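Local coordinates for protein pectate lyase (Paenibacillus sp. 0602, PDB 5GT5) that cleaves pectate by elimination, probably attacking polygalacturonate and partly methylated pectins from within the chain with the aid of calcium, at residues Thr10-Gly15 / Leu407-Gln412; Glu158-Trp163 / Gly182-Thr187; Asp79-Pro84 / Tyr146-Trp151; Trp136-Ser141 / Arg206-Met211. The protein carries 1 engineered substitution. All coordinates share one frame; numbering follows the deposited sequence.

How the interactions relate
The four contacts fall into two pairs on opposite sides of the chain's centre, and their chemistry differs with their place in the fold. Interaction 2 is buried backbone pairing between parallel strands. Interaction 1 lies against it, two loops from near opposite ends of the chain meeting through aromatic rings; Thr187 of interaction 2 bonds to Thr10 and Ser13 of interaction 1. Across the centre, interactions 3 and 4 touch, with centres about 9 Å apart, and share the loop carboxylate of Glu137. Interaction 4 is wholly buried, a loop on a helix held by an amide and a thioether, whereas interaction 3 is partly exposed and bridged by water.

Interaction 1: residues Thr10-Gly15 / Leu407-Gln412; sequences TGFSQG and LPYSYQ
Phe12 and Tyr409 meet as a T-shaped pair. The edge of Tyr409 is directed at the face of Phe12, the planes are 85° apart, and the CE2 atom of Tyr409 sits 3.6 Å above the centre of the Phe12 ring. Tyr409 offers a face as well as an edge: the CA of Gly11 lies 3.3 Å from the centroid of its ring, almost exactly on the ring normal, a close CH-pi contact. The side chain of Tyr409 leaves its backbone toward the 10-15 loop, with CG between the backbone N and the carbonyl carbon (chi1 55°), and its hydroxyl bonds with His286 and Thr264. Leu407 reaches the far end of Phe12, CD2 to CZ at 3.6 Å, and Pro408 touches the CE1 atom.

The polar link lies to one side. Gln14 NE2 donates to Pro408 O at 2.9 Å, a nearly straight bond (165°) that arrives from above the carbonyl plane, while the amide stands almost perpendicular to the Tyr409 ring. A water joins Gly11 N to Ser410 O. Loops near the two ends of the chain are thus packed together over strands of the right-handed parallel beta-helix characteristic of polysaccharide lyase family 1.

Interaction 2: residues Glu158-Trp163 / Gly182-Thr187; sequences ESSGVW and GTSGVT
Thr183 turns OG1 anti to its own carbonyl carbon (chi1 -67°), where the hydroxyl oxygen accepts a nearly straight bond from Ser159 N at 3.2 Å; CG2, anti to the backbone N, rests against Ser159 O. At the other end of the pair Trp163 has CG anti to its backbone N (chi1 -171°). Trp163 and Thr187 are a bridged pair on the same face of the sheet, so their side chains run together, with Thr187 O at the indole edge, 3.3 Å from Trp163 CD1.

Between these ends the backbones pair in parallel register, their axes 4.5 Å apart. Ser184 N donates to Ser159 O, Gly161 N to Ser184 O, Val162 N to Gly185 O, and Thr187 N to Val162 O at 2.9 Å. Gly161 and Gly185 lie opposite each other, and a CB on Gly185 would come tight against Gly161 N. One water binds both Ser160 OG and Ser184 OG, at 2.7 Å from each. The Thr183 hydroxyl also bonds to Lys180 O, and an alanine here would probably deprive both Ser159 N and Lys180 O of this partner.

Ser256 and Asp254 of the second subunit pack on Ser160 and Ser184. Such stacked parallel pairs build the beta-helix: strand 160-165 is flanked on its other side by strand 125-128, and strand 184-194 by strand 262-271, whose Ile263 touches Val186.

Interaction 3: residues Asp79-Pro84 / Tyr146-Trp151; sequences DALTHP and YDKNDW
Leu81 and Asn149, which meet at CD1 and OD1, also share a polar partner: OE2 of Glu137 takes one hydrogen bond from Leu81 N and another from Asn149 ND2. One carboxylate oxygen thereby ties the two loops together, although no direct hydrogen bond runs between residues 79-84 and 146-151. A water makes the second bridge. It donates to Asp79 O at 2.8 Å and, more weakly, to Asn149 OD1, so both ends of the Asn149 amide are engaged. The same amide lies against the indole of Trp151, with ND2 3.2 Å above the ring plane and offset toward the rim.

Trp151 meets the other loop with its edge. The backbone N of Ala80 lies in the ring plane, Ala80 CA is 3.7 Å from Trp151 CZ2, and Ala80 CB is equally far from Trp151 CH2. The indole N-H bonds to Asn78 O, which would fix the rotation of the ring.

The 146-151 loop joins strands 131-133 and 154-157 of the parallel beta-helix, while 79-84 links the antiparallel edge strand 74-76 to helix 84-89; the contact lies close to the probable calcium site. The Trp151 side chain is about 6 Å from those of Asp152 and Asp174, which bind calcium in a close relative. At the end of the 79-84 segment, His83 is the N-cap of helix 84-89, whose Leu86 touches both Ala80 and Trp151.

Farther out the contact becomes aliphatic. Lys148 is extended through chi1 and chi2 (-171° and 175°), which carries CD out to 3.7 Å from Leu81 CD1, the two side chains crossing at about a right angle.

Interaction 4: residues Trp136-Ser141 / Arg206-Met211; sequences WEWDES and RQINEM
Trp138 and Gln207 supply the hydrogen bond that joins loop to helix. The backbone N of Trp138 donates to Gln207 OE1 at 3.0 Å, almost perfectly straight (175°), though the donor stands above the carbonyl plane of the amide. The bend at chi2 of Gln207 (71°) brings its CD back toward the loop, and NE2 at the other branch bonds to Thr82 O. Within the loop, Trp138 NE1 donates to Glu140 OE2 at 2.8 Å, the carboxylate oxygen lying close to the ring plane.

The aromatic contacts centre on the five-membered ring of Trp138. Met211 lies over one face of it in a Met-aromatic contact, SD 3.6 Å and CE 3.5 Å from the ring centroid.

Apolar packing fills in around these. Gln207 CG sits 3.7 Å from Trp136 CZ3, and Ile208 CD1 approaches Trp138 more distantly. Helices 219-225 and 233-241 contribute Leu224 and Ile236 to the surroundings of the Trp138 side chain. An alanine in place of Trp138 would probably leave the Met211 thioether without a ring to lie on, free to turn, and Glu140 OE2 without its indole N-H.

The Trp138 backbone N-H and indole N-H and both ends of the Gln207 amide have partners, and one face of the five-membered ring is met by the polarisable sulphur and the methyl of Met211, consistent with a loop held in both position and orientation against helix 203-212.

Interaction 1: residues Thr10-Gly15 / Leu407-Gln412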
# COMPACT_ATOMS: atom_id res chain seq x y z
N THR A 10 0.20 -14.97 -4.24
CA THR A 10 -0.22 -15.10 -2.84
C THR A 10 0.64 -14.21 -1.96
O THR A 10 1.62 -13.60 -2.42
CB THR A 10 -0.07 -16.54 -2.35
OG1 THR A 10 1.34 -16.83 -2.27
CG2 THR A 10 -0.70 -17.54 -3.29
N GLY A 11 0.28 -14.13 -0.69
CA GLY A 11 1.19 -13.58 0.32
C GLY A 11 1.06 -12.08 0.45
O GLY A 11 0.02 -11.50 0.07
N PHE A 12 2.10 -11.42 0.95
CA PHE A 12 1.96 -10.00 1.29
C PHE A 12 1.75 -9.10 0.08
O PHE A 12 1.21 -8.00 0.22
CB PHE A 12 3.16 -9.51 2.10
CG PHE A 12 3.18 -10.02 3.54
CD1 PHE A 12 2.25 -9.59 4.48
CD2 PHE A 12 4.15 -10.93 3.95
CE1 PHE A 12 2.27 -10.06 5.79
CE2 PHE A 12 4.19 -11.40 5.27
CZ PHE A 12 3.27 -10.95 6.20
N SER A 13 2.16 -9.56 -1.12
CA SER A 13 1.88 -8.79 -2.32
C SER A 13 0.48 -8.98 -2.85
O SER A 13 0.17 -8.51 -3.94
CB SER A 13 2.90 -9.08 -3.42
OG SER A 13 2.65 -8.23 -4.56
N GLN A 14 -0.40 -9.65 -2.10
CA GLN A 14 -1.79 -9.75 -2.54
C GLN A 14 -2.35 -8.36 -2.86
O GLN A 14 -2.05 -7.37 -2.18
CB GLN A 14 -2.65 -10.39 -1.43
CG GLN A 14 -2.73 -9.57 -0.14
CD GLN A 14 -3.55 -10.26 0.92
OE1 GLN A 14 -4.34 -11.17 0.62
NE2 GLN A 14 -3.39 -9.84 2.16
N GLY A 15 -3.16 -8.28 -3.91
CA GLY A 15 -3.77 -7.01 -4.29
C GLY A 15 -2.99 -6.23 -5.35
O GLY A 15 -3.48 -5.23 -5.89
N LEU A 407 -1.55 -14.46 9.82
CA LEU A 407 -1.19 -13.82 8.56
C LEU A 407 -2.44 -13.31 7.86
O LEU A 407 -3.48 -13.99 7.87
CB LEU A 407 -0.45 -14.82 7.68
CG LEU A 407 0.98 -15.13 8.12
CD1 LEU A 407 1.45 -16.41 7.46
CD2 LEU A 407 1.91 -13.94 7.79
N PRO A 408 -2.34 -12.11 7.25
CA PRO A 408 -3.49 -11.45 6.61
C PRO A 408 -3.82 -11.98 5.22
O PRO A 408 -4.51 -11.31 4.44
CB PRO A 408 -3.04 -9.99 6.52
CG PRO A 408 -1.57 -10.07 6.40
CD PRO A 408 -1.17 -11.22 7.29
N TYR A 409 -3.38 -13.20 4.91
CA TYR A 409 -3.68 -13.79 3.62
C TYR A 409 -3.84 -15.29 3.76
O TYR A 409 -3.33 -15.89 4.70
CB TYR A 409 -2.58 -13.46 2.62
CG TYR A 409 -1.17 -13.83 3.02
CD1 TYR A 409 -0.69 -15.15 2.89
CD2 TYR A 409 -0.30 -12.85 3.49
CE1 TYR A 409 0.63 -15.48 3.24
CE2 TYR A 409 1.01 -13.15 3.82
CZ TYR A 409 1.47 -14.46 3.69
OH TYR A 409 2.77 -14.74 4.01
N SER A 410 -4.57 -15.89 2.83
CA SER A 410 -4.67 -17.34 2.86
C SER A 410 -3.73 -17.93 1.84
O SER A 410 -3.31 -17.26 0.89
CB SER A 410 -6.11 -17.78 2.61
OG SER A 410 -6.53 -17.36 1.33
N TYR A 411 -3.43 -19.21 2.00
CA TYR A 411 -2.44 -19.87 1.17
C TYR A 411 -2.55 -21.37 1.39
O TYR A 411 -2.96 -21.83 2.46
CB TYR A 411 -1.01 -19.39 1.49
CG TYR A 411 -0.57 -19.62 2.91
CD1 TYR A 411 -0.94 -18.75 3.94
CD2 TYR A 411 0.23 -20.72 3.24
CE1 TYR A 411 -0.54 -18.97 5.25
CE2 TYR A 411 0.63 -20.94 4.54
CZ TYR A 411 0.25 -20.07 5.53
OH TYR A 411 0.65 -20.28 6.83
N GLN A 412 -2.18 -22.10 0.35
CA GLN A 412 -2.16 -23.55 0.33
C GLN A 412 -0.73 -24.02 0.52
O GLN A 412 0.20 -23.46 -0.07
CB GLN A 412 -2.68 -24.03 -1.03
CG GLN A 412 -2.61 -25.53 -1.24
CD GLN A 412 -3.79 -26.28 -0.67
OE1 GLN A 412 -4.78 -25.67 -0.24
NE2 GLN A 412 -3.69 -27.61 -0.64
O HOH W 1 -2.42 -15.15 -0.53

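Interaction 2: residues Glu158-Trp163 / Gly182-Thr187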
# COMPACT_ATOMS: atom_id res chain seq x y z
N GLU A 158 11.33 1.95 0.06
CA GLU A 158 10.10 2.75 0.29
C GLU A 158 9.00 2.50 -0.74
O GLU A 158 8.36 3.43 -1.24
CB GLU A 158 10.40 4.24 0.44
CG GLU A 158 10.93 4.94 -0.74
CD GLU A 158 12.42 5.05 -0.71
OE1 GLU A 158 13.01 4.92 0.38
OE2 GLU A 158 13.01 5.30 -1.79
N SER A 159 8.78 1.22 -1.02
CA SER A 159 7.81 0.76 -2.01
C SER A 159 6.74 -0.11 -1.35
O SER A 159 6.84 -0.48 -0.16
CB SER A 159 8.53 0.01 -3.14
OG SER A 159 9.32 0.94 -3.90
N SER A 160 5.67 -0.41 -2.09
CA SER A 160 4.52 -1.13 -1.56
C SER A 160 3.91 -1.99 -2.64
O SER A 160 3.45 -1.44 -3.65
CB SER A 160 3.47 -0.12 -1.08
OG SER A 160 2.32 -0.76 -0.54
N GLY A 161 3.89 -3.31 -2.43
CA GLY A 161 3.32 -4.22 -3.41
C GLY A 161 4.28 -4.54 -4.53
O GLY A 161 4.33 -3.85 -5.54
N VAL A 162 5.08 -5.58 -4.34
CA VAL A 162 6.06 -6.03 -5.31
C VAL A 162 5.96 -7.53 -5.38
O VAL A 162 6.12 -8.21 -4.36
CB VAL A 162 7.49 -5.63 -4.90
CG1 VAL A 162 8.48 -6.11 -5.97
CG2 VAL A 162 7.62 -4.10 -4.71
N TRP A 163 5.75 -8.06 -6.59
CA TRP A 163 5.75 -9.48 -6.84
C TRP A 163 6.90 -9.79 -7.79
O TRP A 163 6.90 -9.33 -8.94
CB TRP A 163 4.41 -9.89 -7.48
CG TRP A 163 4.21 -11.37 -7.59
CD1 TRP A 163 4.79 -12.33 -6.81
CD2 TRP A 163 3.36 -12.07 -8.53
NE1 TRP A 163 4.34 -13.59 -7.19
CE2 TRP A 163 3.48 -13.46 -8.25
CE3 TRP A 163 2.53 -11.67 -9.60
CZ2 TRP A 163 2.78 -14.44 -8.97
CZ3 TRP A 163 1.84 -12.64 -10.30
CH2 TRP A 163 1.97 -14.01 -10.00
N GLY A 182 11.36 0.37 4.83
CA GLY A 182 9.95 0.21 5.12
C GLY A 182 9.14 -0.42 4.01
O GLY A 182 7.92 -0.39 4.07
N THR A 183 9.79 -0.96 2.99
CA THR A 183 9.05 -1.61 1.91
C THR A 183 8.18 -2.75 2.44
O THR A 183 8.63 -3.62 3.19
CB THR A 183 10.01 -2.17 0.84
OG1 THR A 183 10.66 -1.07 0.19
CG2 THR A 183 9.25 -3.00 -0.20
N SER A 184 6.91 -2.74 2.08
CA SER A 184 5.93 -3.75 2.49
C SER A 184 5.23 -4.38 1.29
O SER A 184 5.30 -3.88 0.15
CB SER A 184 4.87 -3.15 3.43
OG SER A 184 4.17 -2.11 2.77
N GLY A 185 4.58 -5.51 1.51
CA GLY A 185 3.77 -6.14 0.49
C GLY A 185 4.58 -6.85 -0.59
O GLY A 185 4.25 -6.77 -1.77
N VAL A 186 5.64 -7.55 -0.20
CA VAL A 186 6.52 -8.20 -1.16
C VAL A 186 6.25 -9.71 -1.16
O VAL A 186 6.16 -10.31 -0.09
CB VAL A 186 7.99 -7.96 -0.80
CG1 VAL A 186 8.93 -8.64 -1.82
CG2 VAL A 186 8.26 -6.46 -0.66
N THR A 187 6.09 -10.28 -2.35
CA THR A 187 6.09 -11.73 -2.52
C THR A 187 7.13 -12.10 -3.53
O THR A 187 7.17 -11.53 -4.63
CB THR A 187 4.73 -12.27 -2.98
OG1 THR A 187 3.77 -12.06 -1.93
CG2 THR A 187 4.82 -13.79 -3.28
O HOH W 2 7.40 1.50 1.97
O HOH W 3 2.08 -2.76 1.27

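Interaction 3: residues Asp79-Pro84 / Tyr146-Trp151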
# COMPACT_ATOMS: atom_id res chain seq x y z
N ASP A 79 32.48 1.11 -9.90
CA ASP A 79 33.30 0.49 -10.92
C ASP A 79 33.62 -0.97 -10.66
O ASP A 79 33.84 -1.36 -9.52
CB ASP A 79 34.64 1.23 -11.00
CG ASP A 79 34.53 2.58 -11.68
OD1 ASP A 79 33.49 2.87 -12.30
OD2 ASP A 79 35.51 3.35 -11.58
N ALA A 80 33.66 -1.75 -11.74
CA ALA A 80 34.23 -3.08 -11.66
C ALA A 80 35.73 -2.90 -11.47
O ALA A 80 36.39 -2.14 -12.20
CB ALA A 80 33.91 -3.86 -12.93
N LEU A 81 36.26 -3.60 -10.47
CA LEU A 81 37.69 -3.54 -10.14
C LEU A 81 38.47 -4.78 -10.53
O LEU A 81 39.70 -4.72 -10.60
CB LEU A 81 37.86 -3.34 -8.63
CG LEU A 81 37.05 -2.19 -8.05
CD1 LEU A 81 37.12 -2.09 -6.51
CD2 LEU A 81 37.50 -0.88 -8.71
N THR A 82 37.79 -5.90 -10.74
CA THR A 82 38.50 -7.19 -10.90
C THR A 82 38.03 -8.13 -12.00
O THR A 82 38.84 -8.84 -12.58
CB THR A 82 38.47 -8.02 -9.58
OG1 THR A 82 37.09 -8.17 -9.20
CG2 THR A 82 39.28 -7.34 -8.45
N HIS A 83 36.74 -8.16 -12.32
CA HIS A 83 36.30 -9.13 -13.32
C HIS A 83 36.68 -8.65 -14.72
O HIS A 83 36.31 -7.54 -15.09
CB HIS A 83 34.80 -9.43 -13.26
CG HIS A 83 34.43 -10.72 -13.90
ND1 HIS A 83 34.55 -10.94 -15.27
CD2 HIS A 83 33.99 -11.88 -13.37
CE1 HIS A 83 34.18 -12.19 -15.53
NE2 HIS A 83 33.85 -12.78 -14.39
N PRO A 84 37.41 -9.48 -15.47
CA PRO A 84 37.86 -9.01 -16.79
C PRO A 84 36.72 -8.59 -17.73
O PRO A 84 36.89 -7.65 -18.51
CB PRO A 84 38.63 -10.21 -17.35
CG PRO A 84 38.12 -11.41 -16.61
CD PRO A 84 37.82 -10.88 -15.20
N TYR A 146 33.16 -8.10 0.70
CA TYR A 146 32.19 -7.63 -0.31
C TYR A 146 31.46 -6.39 0.17
O TYR A 146 30.24 -6.35 0.15
CB TYR A 146 31.23 -8.76 -0.73
CG TYR A 146 32.01 -9.78 -1.52
CD1 TYR A 146 32.19 -9.64 -2.89
CD2 TYR A 146 32.66 -10.84 -0.87
CE1 TYR A 146 32.96 -10.56 -3.63
CE2 TYR A 146 33.45 -11.75 -1.60
CZ TYR A 146 33.59 -11.60 -2.97
OH TYR A 146 34.36 -12.50 -3.68
N ASP A 147 32.23 -5.39 0.60
CA ASP A 147 31.63 -4.18 1.17
C ASP A 147 31.78 -2.94 0.31
O ASP A 147 31.27 -1.88 0.68
CB ASP A 147 32.19 -3.93 2.59
CG ASP A 147 31.50 -4.79 3.67
OD1 ASP A 147 30.34 -5.21 3.48
OD2 ASP A 147 32.15 -5.04 4.73
N LYS A 148 32.44 -3.04 -0.84
CA LYS A 148 32.70 -1.87 -1.66
C LYS A 148 31.68 -1.65 -2.79
O LYS A 148 31.03 -0.60 -2.85
CB LYS A 148 34.11 -1.88 -2.26
CG LYS A 148 34.46 -0.56 -2.93
CD LYS A 148 35.88 -0.53 -3.40
CE LYS A 148 36.24 0.86 -3.90
NZ LYS A 148 36.20 1.84 -2.77
N ASN A 149 31.53 -2.64 -3.67
CA ASN A 149 30.80 -2.38 -4.92
C ASN A 149 29.31 -2.11 -4.73
O ASN A 149 28.70 -1.34 -5.49
CB ASN A 149 30.96 -3.54 -5.89
CG ASN A 149 32.38 -3.69 -6.39
OD1 ASN A 149 33.34 -3.21 -5.75
ND2 ASN A 149 32.54 -4.37 -7.53
N ASP A 150 28.72 -2.77 -3.74
CA ASP A 150 27.29 -2.60 -3.43
C ASP A 150 26.41 -2.95 -4.62
O ASP A 150 25.39 -2.30 -4.85
CB ASP A 150 26.99 -1.18 -2.93
CG ASP A 150 27.72 -0.82 -1.65
OD1 ASP A 150 28.07 -1.72 -0.85
OD2 ASP A 150 27.94 0.38 -1.43
N TRP A 151 26.80 -3.95 -5.41
CA TRP A 151 25.96 -4.41 -6.51
C TRP A 151 24.98 -5.48 -6.07
O TRP A 151 25.41 -6.54 -5.57
CB TRP A 151 26.82 -5.03 -7.62
CG TRP A 151 27.89 -4.19 -8.27
CD1 TRP A 151 28.00 -2.82 -8.32
CD2 TRP A 151 29.00 -4.72 -9.01
NE1 TRP A 151 29.12 -2.46 -9.06
CE2 TRP A 151 29.75 -3.61 -9.47
CE3 TRP A 151 29.44 -6.01 -9.31
CZ2 TRP A 151 30.91 -3.77 -10.25
CZ3 TRP A 151 30.59 -6.17 -10.06
CH2 TRP A 151 31.32 -5.05 -10.51
O HOH W 4 33.64 -0.60 -6.85

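Interaction 4: residues Trp136-Ser141 / Arg206-Met211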
# COMPACT_ATOMS: atom_id res chain seq x y z
N TRP A 136 28.67 -10.26 -10.39
CA TRP A 136 29.60 -10.62 -9.32
C TRP A 136 31.02 -10.44 -9.82
O TRP A 136 31.30 -10.69 -10.99
CB TRP A 136 29.39 -12.07 -8.86
CG TRP A 136 30.42 -12.55 -7.83
CD1 TRP A 136 30.32 -12.46 -6.46
CD2 TRP A 136 31.69 -13.15 -8.11
NE1 TRP A 136 31.46 -13.00 -5.87
CE2 TRP A 136 32.31 -13.42 -6.86
CE3 TRP A 136 32.36 -13.49 -9.30
CZ2 TRP A 136 33.57 -14.01 -6.78
CZ3 TRP A 136 33.61 -14.09 -9.22
CH2 TRP A 136 34.21 -14.33 -7.97
N GLU A 137 31.93 -10.01 -8.94
CA GLU A 137 33.37 -10.07 -9.18
C GLU A 137 34.05 -10.33 -7.86
O GLU A 137 33.46 -10.18 -6.81
CB GLU A 137 33.90 -8.81 -9.86
CG GLU A 137 33.89 -7.57 -8.95
CD GLU A 137 34.59 -6.39 -9.58
OE1 GLU A 137 34.91 -6.45 -10.80
OE2 GLU A 137 34.82 -5.40 -8.86
N TRP A 138 35.30 -10.78 -7.94
CA TRP A 138 36.13 -11.06 -6.77
C TRP A 138 36.43 -9.79 -5.98
O TRP A 138 36.67 -8.72 -6.55
CB TRP A 138 37.41 -11.73 -7.30
CG TRP A 138 38.49 -12.01 -6.28
CD1 TRP A 138 39.55 -11.20 -5.97
CD2 TRP A 138 38.63 -13.19 -5.46
NE1 TRP A 138 40.34 -11.81 -5.02
CE2 TRP A 138 39.80 -13.03 -4.70
CE3 TRP A 138 37.88 -14.36 -5.33
CZ2 TRP A 138 40.24 -13.99 -3.78
CZ3 TRP A 138 38.33 -15.36 -4.42
CH2 TRP A 138 39.50 -15.15 -3.65
N ASP A 139 36.44 -9.92 -4.66
CA ASP A 139 36.71 -8.77 -3.81
C ASP A 139 38.12 -8.74 -3.22
O ASP A 139 38.40 -9.43 -2.23
CB ASP A 139 35.72 -8.73 -2.65
CG ASP A 139 36.04 -7.67 -1.66
OD1 ASP A 139 36.64 -6.62 -2.04
OD2 ASP A 139 35.72 -7.88 -0.45
N GLU A 140 38.99 -7.91 -3.80
CA GLU A 140 40.25 -7.56 -3.15
C GLU A 140 40.11 -6.37 -2.21
O GLU A 140 40.70 -6.38 -1.10
CB GLU A 140 41.32 -7.25 -4.18
CG GLU A 140 41.80 -8.47 -4.96
CD GLU A 140 42.75 -9.36 -4.17
OE1 GLU A 140 43.45 -8.86 -3.24
OE2 GLU A 140 42.82 -10.58 -4.49
N SER A 141 39.36 -5.35 -2.62
CA SER A 141 39.32 -4.07 -1.89
C SER A 141 38.93 -4.20 -0.43
O SER A 141 39.54 -3.56 0.44
CB SER A 141 38.36 -3.12 -2.61
OG SER A 141 38.36 -1.85 -1.97
N ARG A 206 36.17 -17.81 -15.07
CA ARG A 206 36.78 -16.73 -15.83
C ARG A 206 37.43 -15.69 -14.93
O ARG A 206 38.53 -15.23 -15.21
CB ARG A 206 35.78 -16.06 -16.77
CG ARG A 206 35.64 -16.82 -18.08
CD ARG A 206 34.51 -16.24 -18.94
NE ARG A 206 33.27 -16.88 -18.56
CZ ARG A 206 32.06 -16.44 -18.90
NH1 ARG A 206 31.94 -15.33 -19.64
NH2 ARG A 206 30.97 -17.10 -18.49
N GLN A 207 36.78 -15.37 -13.81
CA GLN A 207 37.41 -14.44 -12.88
C GLN A 207 38.71 -15.03 -12.30
O GLN A 207 39.73 -14.34 -12.20
CB GLN A 207 36.42 -14.14 -11.74
CG GLN A 207 37.00 -13.36 -10.53
CD GLN A 207 37.30 -11.94 -10.90
OE1 GLN A 207 36.47 -11.06 -10.67
NE2 GLN A 207 38.46 -11.69 -11.52
N ILE A 208 38.66 -16.28 -11.87
CA ILE A 208 39.83 -16.89 -11.24
C ILE A 208 40.98 -17.06 -12.25
O ILE A 208 42.14 -16.79 -11.93
CB ILE A 208 39.49 -18.19 -10.51
CG1 ILE A 208 39.09 -17.92 -9.05
CG2 ILE A 208 40.73 -19.07 -10.38
CD1 ILE A 208 37.86 -17.06 -8.87
N ASN A 209 40.65 -17.44 -13.49
CA ASN A 209 41.71 -17.59 -14.51
C ASN A 209 42.49 -16.31 -14.74
O ASN A 209 43.73 -16.34 -14.88
CB ASN A 209 41.11 -18.08 -15.83
CG ASN A 209 40.76 -19.54 -15.81
OD1 ASN A 209 41.14 -20.28 -14.89
ND2 ASN A 209 40.02 -19.96 -16.83
N GLU A 210 41.79 -15.18 -14.75
CA GLU A 210 42.46 -13.89 -14.92
C GLU A 210 43.48 -13.67 -13.81
O GLU A 210 44.62 -13.24 -14.06
CB GLU A 210 41.42 -12.75 -14.96
CG GLU A 210 41.99 -11.33 -15.11
CD GLU A 210 42.64 -11.07 -16.46
OE1 GLU A 210 42.20 -11.68 -17.48
OE2 GLU A 210 43.61 -10.27 -16.50
N MET A 211 43.10 -13.99 -12.58
CA MET A 211 43.99 -13.74 -11.45
C MET A 211 45.14 -14.73 -11.42
O MET A 211 46.25 -14.37 -11.04
CB MET A 211 43.20 -13.76 -10.14
CG MET A 211 42.13 -12.65 -10.12
SD MET A 211 41.35 -12.44 -8.52
CE MET A 211 40.48 -13.99 -8.37